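Side-chain contacts in glutamate receptor kainate-like protein (Pleurobrachia bachei, PDB 4ZDM), which binds glycine in the clamshell ligand-binding domain of a ctenophore ionotropic glutamate receptor subunit, and probably serves in this way to open a glycine-activated ion channel: residues V92-N97 and L109-G114; W141-V144 and P149-L152; E191-N196 and F215-G220. All blocks are in the same frame, centred on the assembly; numbering follows the deposited sequence.

Interaction 1: V92-N97 and L109-G114; sequences VVALSN and LSMMDG. With GLY (glycine), chain B.
Met111 meets the other segment almost entirely through the end of its side chain, and what it finds there is mostly backbone: its methyl CE lies 3.8 Å from Val93 O and 4.0 Å from Ala94 CA, while the one side-chain touch is SD at 4.3 Å from Ala94 CB. A second conformer of Met111 is modelled, so the distances from CE and SD hold for this one and are to that extent doubtful. The setting is the clamshell fold of the periplasmic binding protein clan, used by ionotropic glutamate receptors as their ligand-binding domain. Segments 92-97 and 109-114 both make backbone hydrogen bonds to strand 205-221, Leu95 through Ala218 and Met111 through Leu217, and the methionine spans the distance between them. A bend at its third torsion (chi3 98°) turns CE back toward the Val93 carbonyl.

The corner it touches is an inverse gamma turn centred on Ala94, and beyond that turn sits the bound glycine. Ala94 O takes a hydrogen bond from the ligand amino nitrogen N at 2.7 Å. Two residues on, Ser96 N gives an almost perfectly straight bond (178°) to the ligand OXT, 2.9 Å away. The hydroxyl of Ser96 stays beside its own backbone N (chi1 -52°), where it also faces the ligand and OG accepts a weak bond from the ligand N at 3.4 Å; Glu191 is the other partner of that hydroxyl. Arg101 grips the ligand as well. Leu95 CD1 packs beside the ligand carboxylate, 3.6 Å from OXT.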
ATOM      1  N   VAL A  92       9.171  10.955  -1.369  1.00  6.46           N
ATOM      2  CA  VAL A  92       9.660  11.649  -2.576  1.00  6.39           C
ATOM      3  C   VAL A  92       9.563  13.158  -2.506  1.00  7.36           C
ATOM      4  O   VAL A  92       9.706  13.811  -3.554  1.00  7.73           O
ATOM      5  CB  VAL A  92       8.964  11.079  -3.839  1.00  6.27           C
ATOM      6  CG1 VAL A  92       9.256   9.565  -3.972  1.00  7.80           C
ATOM      7  CG2 VAL A  92       7.478  11.370  -3.863  1.00  7.48           C
ATOM      8  N   VAL A  93       9.458  13.727  -1.318  1.00  7.48           N
ATOM      9  CA  VAL A  93       9.820  15.127  -1.099  1.00  7.63           C
ATOM     10  C   VAL A  93      11.330  15.250  -1.228  1.00  7.50           C
ATOM     11  O   VAL A  93      12.034  14.231  -1.380  1.00  8.41           O
ATOM     12  CB  VAL A  93       9.368  15.646   0.247  1.00  7.36           C
ATOM     13  CG1 VAL A  93       7.820  15.522   0.404  1.00  9.66           C
ATOM     14  CG2 VAL A  93      10.072  14.984   1.435  1.00  7.78           C
ATOM     15  N   ALA A  94      11.847  16.474  -1.137  1.00  8.20           N
ATOM     16  CA  ALA A  94      13.271  16.679  -0.960  1.00  7.21           C
ATOM     17  C   ALA A  94      13.534  16.484   0.508  1.00  7.33           C
ATOM     18  O   ALA A  94      13.411  17.381   1.365  1.00  9.19           O
ATOM     19  CB  ALA A  94      13.680  18.079  -1.453  1.00  8.75           C
ATOM     20  N   LEU A  95      13.823  15.221   0.832  1.00  6.96           N
ATOM     21  CA  LEU A  95      13.960  14.822   2.231  1.00  7.19           C
ATOM     22  C   LEU A  95      15.392  14.976   2.673  1.00  6.49           C
ATOM     23  O   LEU A  95      16.321  14.382   2.097  1.00  7.04           O
ATOM     24  CB  LEU A  95      13.503  13.376   2.439  1.00  7.36           C
ATOM     25  CG  LEU A  95      13.267  12.971   3.881  1.00  6.81           C
ATOM     26  CD1 LEU A  95      12.059  13.670   4.490  1.00  9.15           C
ATOM     27  CD2 LEU A  95      13.137  11.459   4.012  1.00  8.62           C
ATOM     28  N   SER A  96      15.609  15.809   3.684  1.00  6.84           N
ATOM     29  CA  SER A  96      16.943  16.096   4.133  1.00  5.51           C
ATOM     30  C   SER A  96      17.540  14.927   4.892  1.00  7.70           C
ATOM     31  O   SER A  96      16.957  14.378   5.842  1.00  8.64           O
ATOM     32  CB  SER A  96      16.921  17.331   5.020  1.00  8.82           C
ATOM     33  OG  SER A  96      16.250  18.341   4.291  1.00 10.53           O
ATOM     34  N   ASN A  97      18.776  14.576   4.497  1.00  7.92           N
ATOM     35  CA  ASN A  97      19.523  13.493   5.095  1.00  8.68           C
ATOM     36  C   ASN A  97      20.256  14.038   6.294  1.00 10.85           C
ATOM     37  O   ASN A  97      21.151  14.870   6.172  1.00 11.84           O
ATOM     38  CB  ASN A  97      20.472  12.925   4.036  1.00  8.83           C
ATOM     39  CG  ASN A  97      21.280  11.773   4.504  1.00 11.65           C
ATOM     40  OD1 ASN A  97      21.468  11.568   5.706  1.00 13.45           O
ATOM     41  ND2 ASN A  97      21.748  10.968   3.529  1.00 12.52           N
ATOM     42  N   LEU A 109      20.619   8.019  -3.203  1.00  7.69           N
ATOM     43  CA  LEU A 109      21.536   8.965  -3.805  1.00  8.10           C
ATOM     44  C   LEU A 109      20.798  10.291  -3.957  1.00  8.92           C
ATOM     45  O   LEU A 109      19.616  10.325  -4.315  1.00  8.41           O
ATOM     46  CB  LEU A 109      22.051   8.399  -5.136  1.00  9.37           C
ATOM     47  CG  LEU A 109      23.107   9.156  -5.885  1.00 12.68           C
ATOM     48  CD1 LEU A 109      24.115   8.129  -6.528  1.00 13.01           C
ATOM     49  CD2 LEU A 109      22.430   9.978  -6.927  1.00 12.60           C
ATOM     50  N   SER A 110      21.476  11.407  -3.662  1.00  8.20           N
ATOM     51  CA  SER A 110      20.779  12.659  -3.521  1.00  7.30           C
ATOM     52  C   SER A 110      20.441  13.338  -4.807  1.00  9.11           C
ATOM     53  O   SER A 110      21.149  13.171  -5.824  1.00  9.61           O
ATOM     54  CB  SER A 110      21.591  13.566  -2.632  1.00 10.12           C
ATOM     55  OG  SER A 110      22.859  13.843  -3.224  1.00 11.14           O
ATOM     56  N   MET A 111      19.359  14.120  -4.788  0.57  8.05           N
ATOM     57  CA  MET A 111      18.973  14.931  -5.943  0.57  9.55           C
ATOM     58  C   MET A 111      19.740  16.263  -5.993  0.57 11.72           C
ATOM     59  O   MET A 111      19.935  16.823  -7.066  0.57 12.05           O
ATOM     60  CB  MET A 111      17.438  15.153  -5.959  0.57  9.91           C
ATOM     61  CG  MET A 111      16.863  15.821  -4.753  0.57  9.38           C
ATOM     62  SD  MET A 111      15.064  16.014  -4.933  0.57 12.26           S
ATOM     63  CE  MET A 111      14.782  14.542  -3.957  0.57 26.27           C
ATOM     64  N   MET A 112      20.178  16.782  -4.857  1.00 10.60           N
ATOM     65  CA  MET A 112      20.915  18.022  -4.789  1.00 12.84           C
ATOM     66  C   MET A 112      21.364  18.260  -3.371  1.00 11.23           C
ATOM     67  O   MET A 112      20.957  17.546  -2.445  1.00  9.52           O
ATOM     68  CB  MET A 112      20.088  19.190  -5.279  1.00 15.00           C
ATOM     69  CG  MET A 112      18.953  19.502  -4.404  1.00 13.73           C
ATOM     70  SD  MET A 112      17.805  20.771  -5.108  1.00 20.06           S
ATOM     71  CE  MET A 112      17.319  20.061  -6.577  1.00 26.59           C
ATOM     72  N   ASP A 113      22.276  19.205  -3.195  1.00  9.01           N
ATOM     73  CA  ASP A 113      22.753  19.620  -1.873  1.00  9.11           C
ATOM     74  C   ASP A 113      22.018  20.861  -1.405  1.00 11.75           C
ATOM     75  O   ASP A 113      21.776  21.797  -2.164  1.00 13.17           O
ATOM     76  CB  ASP A 113      24.254  19.891  -1.902  1.00  8.87           C
ATOM     77  CG  ASP A 113      25.079  18.678  -2.235  1.00 12.17           C
ATOM     78  OD1 ASP A 113      24.624  17.517  -2.049  1.00 11.58           O
ATOM     79  OD2 ASP A 113      26.241  18.891  -2.662  1.00 12.19           O
ATOM     80  N   GLY A 114      21.675  20.834  -0.135  1.00 10.17           N
ATOM     81  CA  GLY A 114      21.085  21.987   0.529  1.00 11.87           C
ATOM     82  C   GLY A 114      21.900  22.460   1.702  1.00  9.68           C
ATOM     83  O   GLY A 114      23.001  21.986   1.985  1.00 10.96           O
TER
HETATM   84  N   GLY B 301      13.149  19.212   3.368  1.00 13.76           N
HETATM   85  CA  GLY B 301      12.596  19.280   4.746  1.00 10.93           C
HETATM   86  C   GLY B 301      12.830  18.062   5.568  1.00 11.46           C
HETATM   87  O   GLY B 301      12.534  18.031   6.773  1.00 10.01           O
HETATM   88  OXT GLY B 301      13.329  17.020   5.042  1.00  9.68           O

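Interaction 2: W141-V144 and P149-L152; sequences WGVV and PELL. With NA (sodium ion), chain E.
The flat group that takes part in this contact is the carboxylate of Glu150, and the strand meets the stem that carries it: Val143 CG2 comes to 3.8 Å from Glu150 CB, and the carbonyl O of Val144 lies 3.7 Å from that same CB. The carboxylate itself reaches past them to a sodium ion. OE2 binds the metal at 2.3 Å while OE1 stays 3.6 Å from it, so the carboxylate binds the ion through one oxygen (monodentate); OE1 accepts a hydrogen bond from Ser146 N instead. Asp145 and water 2, the latter at 2.6 Å, also bind the ion. Glu150 has a second conformer, so this hold describes only the one modelled here. With CG anti to the backbone N (chi1 179°) and the chain extended beyond it, the acid crosses Val143 at about a right angle.

The contact closes a tight strand-loop-helix unit of the clamshell: strand 140-144 of the sheet runs through a short loop into helix 148-155, and Asn148, at the start of that helix, gives its N-H to the bound glycine. Water 1 fills in between the two elements, accepting from Glu150 N at 2.9 Å and standing 2.7 Å from Val144 O.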
ATOM      1  N   TRP A 141      13.232  34.581  16.352  1.00 17.09           N
ATOM      2  CA  TRP A 141      13.535  33.666  15.257  1.00 14.65           C
ATOM      3  C   TRP A 141      12.743  32.384  15.425  1.00 14.44           C
ATOM      4  O   TRP A 141      12.249  32.075  16.496  1.00 17.56           O
ATOM      5  CB  TRP A 141      15.028  33.379  15.187  1.00 14.91           C
ATOM      6  CG  TRP A 141      15.625  32.687  16.381  1.00 14.91           C
ATOM      7  CD1 TRP A 141      15.843  31.338  16.505  1.00 17.59           C
ATOM      8  CD2 TRP A 141      16.122  33.280  17.583  1.00 15.75           C
ATOM      9  NE1 TRP A 141      16.430  31.056  17.704  1.00 18.68           N
ATOM     10  CE2 TRP A 141      16.613  32.237  18.388  1.00 19.13           C
ATOM     11  CE3 TRP A 141      16.192  34.601  18.062  1.00 20.12           C
ATOM     12  CZ2 TRP A 141      17.161  32.461  19.645  1.00 21.98           C
ATOM     13  CZ3 TRP A 141      16.740  34.809  19.314  1.00 23.12           C
ATOM     14  CH2 TRP A 141      17.234  33.743  20.075  1.00 22.99           C
ATOM     15  N   GLY A 142      12.603  31.635  14.330  1.00 13.42           N
ATOM     16  CA  GLY A 142      11.756  30.478  14.291  1.00 12.99           C
ATOM     17  C   GLY A 142      12.210  29.363  13.365  1.00 12.53           C
ATOM     18  O   GLY A 142      12.934  29.591  12.422  1.00 13.85           O
ATOM     19  N   VAL A 143      11.739  28.165  13.679  1.00 13.96           N
ATOM     20  CA  VAL A 143      11.962  26.957  12.880  1.00 13.14           C
ATOM     21  C   VAL A 143      10.653  26.187  12.826  1.00 13.73           C
ATOM     22  O   VAL A 143       9.802  26.327  13.739  1.00 14.26           O
ATOM     23  CB  VAL A 143      13.106  26.071  13.450  1.00 13.27           C
ATOM     24  CG1 VAL A 143      14.388  26.789  13.401  1.00 15.53           C
ATOM     25  CG2 VAL A 143      12.795  25.581  14.836  1.00 14.61           C
ATOM     26  N   VAL A 144      10.480  25.356  11.807  1.00 11.75           N
ATOM     27  CA  VAL A 144       9.323  24.465  11.694  1.00 11.66           C
ATOM     28  C   VAL A 144       9.471  23.239  12.570  1.00 13.85           C
ATOM     29  O   VAL A 144      10.498  22.576  12.548  1.00 13.15           O
ATOM     30  CB  VAL A 144       9.088  24.012  10.270  1.00 12.41           C
ATOM     31  CG1 VAL A 144       7.811  23.244  10.111  1.00 13.56           C
ATOM     32  CG2 VAL A 144       9.079  25.182   9.320  1.00 12.67           C
ATOM     33  N   PRO A 149      15.651  21.477   9.693  1.00 10.45           N
ATOM     34  CA  PRO A 149      16.453  22.478  10.410  1.00 10.09           C
ATOM     35  C   PRO A 149      16.392  22.359  11.935  1.00 13.52           C
ATOM     36  O   PRO A 149      17.457  22.402  12.534  1.00 12.71           O
ATOM     37  CB  PRO A 149      15.879  23.822   9.908  1.00 11.69           C
ATOM     38  CG  PRO A 149      15.362  23.448   8.517  1.00 10.37           C
ATOM     39  CD  PRO A 149      14.753  22.112   8.711  1.00 11.77           C
ATOM     40  N   GLU A 150      15.204  22.174  12.527  0.67 12.08           N
ATOM     41  CA  GLU A 150      15.072  22.023  13.972  0.67 14.13           C
ATOM     42  C   GLU A 150      15.881  20.800  14.391  0.67 14.94           C
ATOM     43  O   GLU A 150      16.623  20.883  15.366  0.67 14.33           O
ATOM     44  CB  GLU A 150      13.616  21.860  14.372  0.67 15.55           C
ATOM     45  CG  GLU A 150      13.400  21.675  15.874  0.67 19.90           C
ATOM     46  CD  GLU A 150      12.002  21.169  16.224  0.67 31.52           C
ATOM     47  OE1 GLU A 150      11.505  20.187  15.615  0.67 33.44           O
ATOM     48  OE2 GLU A 150      11.404  21.775  17.137  0.67 33.05           O
ATOM     49  N   LEU A 151      15.726  19.693  13.658  1.00 11.79           N
ATOM     50  CA  LEU A 151      16.341  18.410  14.018  1.00 15.13           C
ATOM     51  C   LEU A 151      17.852  18.597  13.984  1.00 14.48           C
ATOM     52  O   LEU A 151      18.550  18.118  14.870  1.00 18.71           O
ATOM     53  CB  LEU A 151      15.924  17.271  13.071  1.00 19.12           C
ATOM     54  CG  LEU A 151      14.606  16.487  13.094  1.00 37.40           C
ATOM     55  CD1 LEU A 151      14.739  15.190  12.189  1.00 33.69           C
ATOM     56  CD2 LEU A 151      14.210  16.104  14.493  1.00 45.55           C
ATOM     57  N   LEU A 152      18.385  19.235  12.931  0.61 14.68           N
ATOM     58  CA  LEU A 152      19.820  19.531  12.851  0.61 11.20           C
ATOM     59  C   LEU A 152      20.365  20.379  13.937  0.61 20.56           C
ATOM     60  O   LEU A 152      21.439  20.120  14.481  0.61 21.35           O
ATOM     61  CB  LEU A 152      20.173  20.269  11.550  0.61 20.21           C
ATOM     62  CG  LEU A 152      20.270  19.421  10.323  0.61 14.44           C
ATOM     63  CD1 LEU A 152      20.644  20.328   9.143  0.61 13.30           C
ATOM     64  CD2 LEU A 152      21.262  18.237  10.476  0.61 15.78           C
TER
HETATM   65 NA    NA E 304       9.224  21.589  17.956  0.73 36.45          NA
HETATM   66  O   HOH W   1      12.812  23.038  11.166  1.00 12.36           O
HETATM   67  O   HOH W   2      10.134  21.385  20.435  1.00 47.68           O

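Interaction 3: E191-N196 and F215-G220; sequences EIPGIN and FELAFG. With GLY (glycine), chain B.
Phe215 comes first, and its ring tip presses on the stem of Glu191: CZ lies 3.6 Å from Glu191 CG. The two side chains cross at about a right angle, with the carboxylate and ring planes 40° apart, so the acid is not laid flat on the phenyl group. Glu191 CB and Leu217 CD2 both sit at the ring edge, in its plane. The phenylalanine CG stands between the backbone N and the carbonyl carbon (chi1 44°), which brings the far end of the ring over to the acid.

Glu216 faces elsewhere, to Ser110, and pairs through its backbone with Asn97. This is the region where the two lobes of the glutamate-receptor clamshell are joined: strand 112-121 pairs antiparallel with both 186-192 and 205-221, and Glu191 projects from near the end of strand 186-192 toward the ligand. In this family an acidic residue commonly receives the ligand's alpha-amino group, and here Glu191 OE1 takes a hydrogen bond from the ligand N at 2.8 Å. The other oxygen, OE2, is held by Ser96 OG and Asn148 ND2, which together fix the rotation of the carboxylate.

Leu217 follows, supplying the apolar wall beside that acid. Its CD2 is 3.9 Å from Glu191 OE1, and CD1 makes a looser contact with Pro193 CD at 4.4 Å. Were Glu191 replaced by an alanine, the ligand's amino group would probably lose its carboxylate partner, and Ser96 OG and Asn148 ND2 the oxygen they share, with a gap opening beside Phe215 CZ. Pro193 follows a cis peptide bond, and two residues on, Ile195 N bonds back to Glu191 O at 2.8 Å, drawing the chain into helix 194-198.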
ATOM      1  N   GLU A 191      15.648  25.999   4.815  1.00  9.72           N
ATOM      2  CA  GLU A 191      16.538  25.329   3.872  1.00 10.24           C
ATOM      3  C   GLU A 191      16.693  26.037   2.556  1.00 10.21           C
ATOM      4  O   GLU A 191      15.721  26.350   1.871  1.00 11.34           O
ATOM      5  CB  GLU A 191      16.042  23.904   3.568  1.00 10.30           C
ATOM      6  CG  GLU A 191      15.878  23.047   4.840  1.00 10.62           C
ATOM      7  CD  GLU A 191      15.491  21.592   4.549  1.00 10.44           C
ATOM      8  OE1 GLU A 191      14.999  21.321   3.421  1.00 12.92           O
ATOM      9  OE2 GLU A 191      15.719  20.753   5.466  1.00 12.19           O
ATOM     10  N   ILE A 192      17.944  26.209   2.146  0.57  9.64           N
ATOM     11  CA  ILE A 192      18.262  26.598   0.795  0.57  9.81           C
ATOM     12  C   ILE A 192      18.439  25.291   0.031  0.57 12.16           C
ATOM     13  O   ILE A 192      18.780  24.290   0.635  0.57 11.76           O
ATOM     14  CB  ILE A 192      19.528  27.461   0.735  0.57 14.27           C
ATOM     15  CG1 ILE A 192      20.703  26.662   1.281  0.57 18.69           C
ATOM     16  CG2 ILE A 192      19.351  28.770   1.547  0.57 12.96           C
ATOM     17  CD1 ILE A 192      21.981  26.930   0.628  0.57 32.87           C
ATOM     18  N   PRO A 193      18.216  25.295  -1.276  1.00 11.02           N
ATOM     19  CA  PRO A 193      17.790  26.433  -2.105  1.00 11.16           C
ATOM     20  C   PRO A 193      16.326  26.760  -2.036  1.00 13.92           C
ATOM     21  O   PRO A 193      15.908  27.815  -2.528  1.00 12.32           O
ATOM     22  CB  PRO A 193      18.158  25.961  -3.528  1.00 15.64           C
ATOM     23  CG  PRO A 193      18.015  24.524  -3.474  1.00 14.99           C
ATOM     24  CD  PRO A 193      18.487  24.096  -2.090  1.00 13.34           C
ATOM     25  N   GLY A 194      15.532  25.879  -1.468  1.00 11.76           N
ATOM     26  CA  GLY A 194      14.086  26.066  -1.551  1.00 11.16           C
ATOM     27  C   GLY A 194      13.606  27.410  -1.044  1.00 12.24           C
ATOM     28  O   GLY A 194      12.678  27.997  -1.634  1.00 12.78           O
ATOM     29  N   ILE A 195      14.143  27.891   0.070  1.00 11.51           N
ATOM     30  CA  ILE A 195      13.682  29.163   0.597  1.00 13.42           C
ATOM     31  C   ILE A 195      14.048  30.341  -0.321  1.00 13.81           C
ATOM     32  O   ILE A 195      13.394  31.381  -0.245  1.00 14.16           O
ATOM     33  CB  ILE A 195      14.166  29.367   2.046  1.00 12.42           C
ATOM     34  CG1 ILE A 195      13.384  30.493   2.700  1.00 14.22           C
ATOM     35  CG2 ILE A 195      15.644  29.667   2.099  1.00 13.27           C
ATOM     36  CD1 ILE A 195      13.630  30.583   4.146  1.00 19.80           C
ATOM     37  N   ASN A 196      15.037  30.181  -1.186  1.00 13.09           N
ATOM     38  CA  ASN A 196      15.339  31.218  -2.151  1.00 12.77           C
ATOM     39  C   ASN A 196      14.315  31.200  -3.262  1.00 16.56           C
ATOM     40  O   ASN A 196      13.954  32.265  -3.779  1.00 19.93           O
ATOM     41  CB  ASN A 196      16.739  31.043  -2.716  1.00 13.83           C
ATOM     42  CG  ASN A 196      17.840  31.286  -1.698  1.00 16.55           C
ATOM     43  OD1 ASN A 196      18.929  30.684  -1.796  1.00 24.03           O
ATOM     44  ND2 ASN A 196      17.590  32.123  -0.725  1.00 16.21           N
ATOM     45  N   PHE A 215      23.507  19.702   3.909  1.00  9.15           N
ATOM     46  CA  PHE A 215      22.949  18.362   3.946  1.00  9.37           C
ATOM     47  C   PHE A 215      22.517  17.992   2.533  1.00  9.51           C
ATOM     48  O   PHE A 215      22.203  18.867   1.746  1.00 11.08           O
ATOM     49  CB  PHE A 215      21.706  18.265   4.882  1.00  9.74           C
ATOM     50  CG  PHE A 215      20.760  19.408   4.715  1.00  8.66           C
ATOM     51  CD1 PHE A 215      20.945  20.570   5.459  1.00 10.95           C
ATOM     52  CD2 PHE A 215      19.724  19.376   3.810  1.00 10.93           C
ATOM     53  CE1 PHE A 215      20.129  21.672   5.265  1.00 11.22           C
ATOM     54  CE2 PHE A 215      18.929  20.462   3.635  1.00 10.87           C
ATOM     55  CZ  PHE A 215      19.112  21.599   4.364  1.00 12.22           C
ATOM     56  N   GLU A 216      22.479  16.704   2.259  1.00  8.62           N
ATOM     57  CA  GLU A 216      21.892  16.185   1.028  1.00  8.07           C
ATOM     58  C   GLU A 216      20.379  16.180   1.114  1.00  8.73           C
ATOM     59  O   GLU A 216      19.845  15.945   2.194  1.00  9.34           O
ATOM     60  CB  GLU A 216      22.402  14.791   0.754  1.00  7.34           C
ATOM     61  CG  GLU A 216      23.877  14.740   0.372  1.00  8.91           C
ATOM     62  CD  GLU A 216      24.281  13.373  -0.074  1.00 11.76           C
ATOM     63  OE1 GLU A 216      24.614  13.203  -1.280  1.00 10.81           O
ATOM     64  OE2 GLU A 216      24.246  12.385   0.726  1.00 13.29           O
ATOM     65  N   LEU A 217      19.719  16.370  -0.014  1.00  7.44           N
ATOM     66  CA  LEU A 217      18.278  16.247  -0.202  1.00  6.51           C
ATOM     67  C   LEU A 217      18.068  15.027  -1.062  1.00  6.45           C
ATOM     68  O   LEU A 217      18.639  14.957  -2.161  1.00  8.66           O
ATOM     69  CB  LEU A 217      17.705  17.494  -0.880  1.00  9.05           C
ATOM     70  CG  LEU A 217      17.793  18.744   0.003  1.00 10.17           C
ATOM     71  CD1 LEU A 217      17.667  19.992  -0.855  1.00 16.26           C
ATOM     72  CD2 LEU A 217      16.697  18.732   1.014  1.00 11.64           C
ATOM     73  N   ALA A 218      17.264  14.075  -0.613  1.00  6.55           N
ATOM     74  CA  ALA A 218      17.155  12.775  -1.269  1.00  6.20           C
ATOM     75  C   ALA A 218      15.786  12.191  -1.080  1.00  6.49           C
ATOM     76  O   ALA A 218      14.928  12.784  -0.419  1.00  8.13           O
ATOM     77  CB  ALA A 218      18.254  11.856  -0.701  1.00  7.77           C
ATOM     78  N   PHE A 219      15.544  11.001  -1.613  1.00  7.16           N
ATOM     79  CA  PHE A 219      14.345  10.232  -1.295  1.00  6.93           C
ATOM     80  C   PHE A 219      14.625   9.350  -0.097  1.00  6.78           C
ATOM     81  O   PHE A 219      15.770   8.967   0.179  1.00  7.90           O
ATOM     82  CB  PHE A 219      13.892   9.409  -2.492  1.00  7.30           C
ATOM     83  CG  PHE A 219      13.359  10.215  -3.681  1.00  7.00           C
ATOM     84  CD1 PHE A 219      13.147  11.571  -3.632  1.00  7.76           C
ATOM     85  CD2 PHE A 219      13.027   9.523  -4.838  1.00  9.91           C
ATOM     86  CE1 PHE A 219      12.613  12.243  -4.764  1.00  9.24           C
ATOM     87  CE2 PHE A 219      12.493  10.192  -5.952  1.00  9.50           C
ATOM     88  CZ  PHE A 219      12.293  11.519  -5.911  1.00 10.15           C
ATOM     89  N   GLY A 220      13.570   8.993   0.636  1.00  6.97           N
ATOM     90  CA  GLY A 220      13.642   8.142   1.810  1.00  6.68           C
ATOM     91  C   GLY A 220      13.105   6.745   1.550  1.00  6.56           C
ATOM     92  O   GLY A 220      12.044   6.630   0.922  1.00  7.04           O
TER
HETATM   93  N   GLY B 301      13.149  19.212   3.368  1.00 13.76           N
HETATM   94  CA  GLY B 301      12.596  19.280   4.746  1.00 10.93           C
HETATM   95  C   GLY B 301      12.830  18.062   5.568  1.00 11.46           C
HETATM   96  O   GLY B 301      12.534  18.031   6.773  1.00 10.01           O
HETATM   97  OXT GLY B 301      13.329  17.020   5.042  1.00  9.68           O

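Along the chain the three contacts come in series, 1, then 2, then 3, yet all reach one mixed sheet. Interactions 1 and 3 are close neighbours, their centres about 5 Å apart: strands 94-96 and 205-221 pair in it, as do 112-121 and 186-192, and both contacts touch the bound glycine. Interaction 2 lies further out, its centre about 17 Å from that of interaction 1 and about 14 Å from that of interaction 3, which it meets where Pro149 packs on Glu191 and, in the conformer given, Leu152 on Phe215. Strand 140-144, which precedes the sodium-binding helix, lies beside the strand carrying Glu191, and that helix also contributes Asn148 to the glycine site.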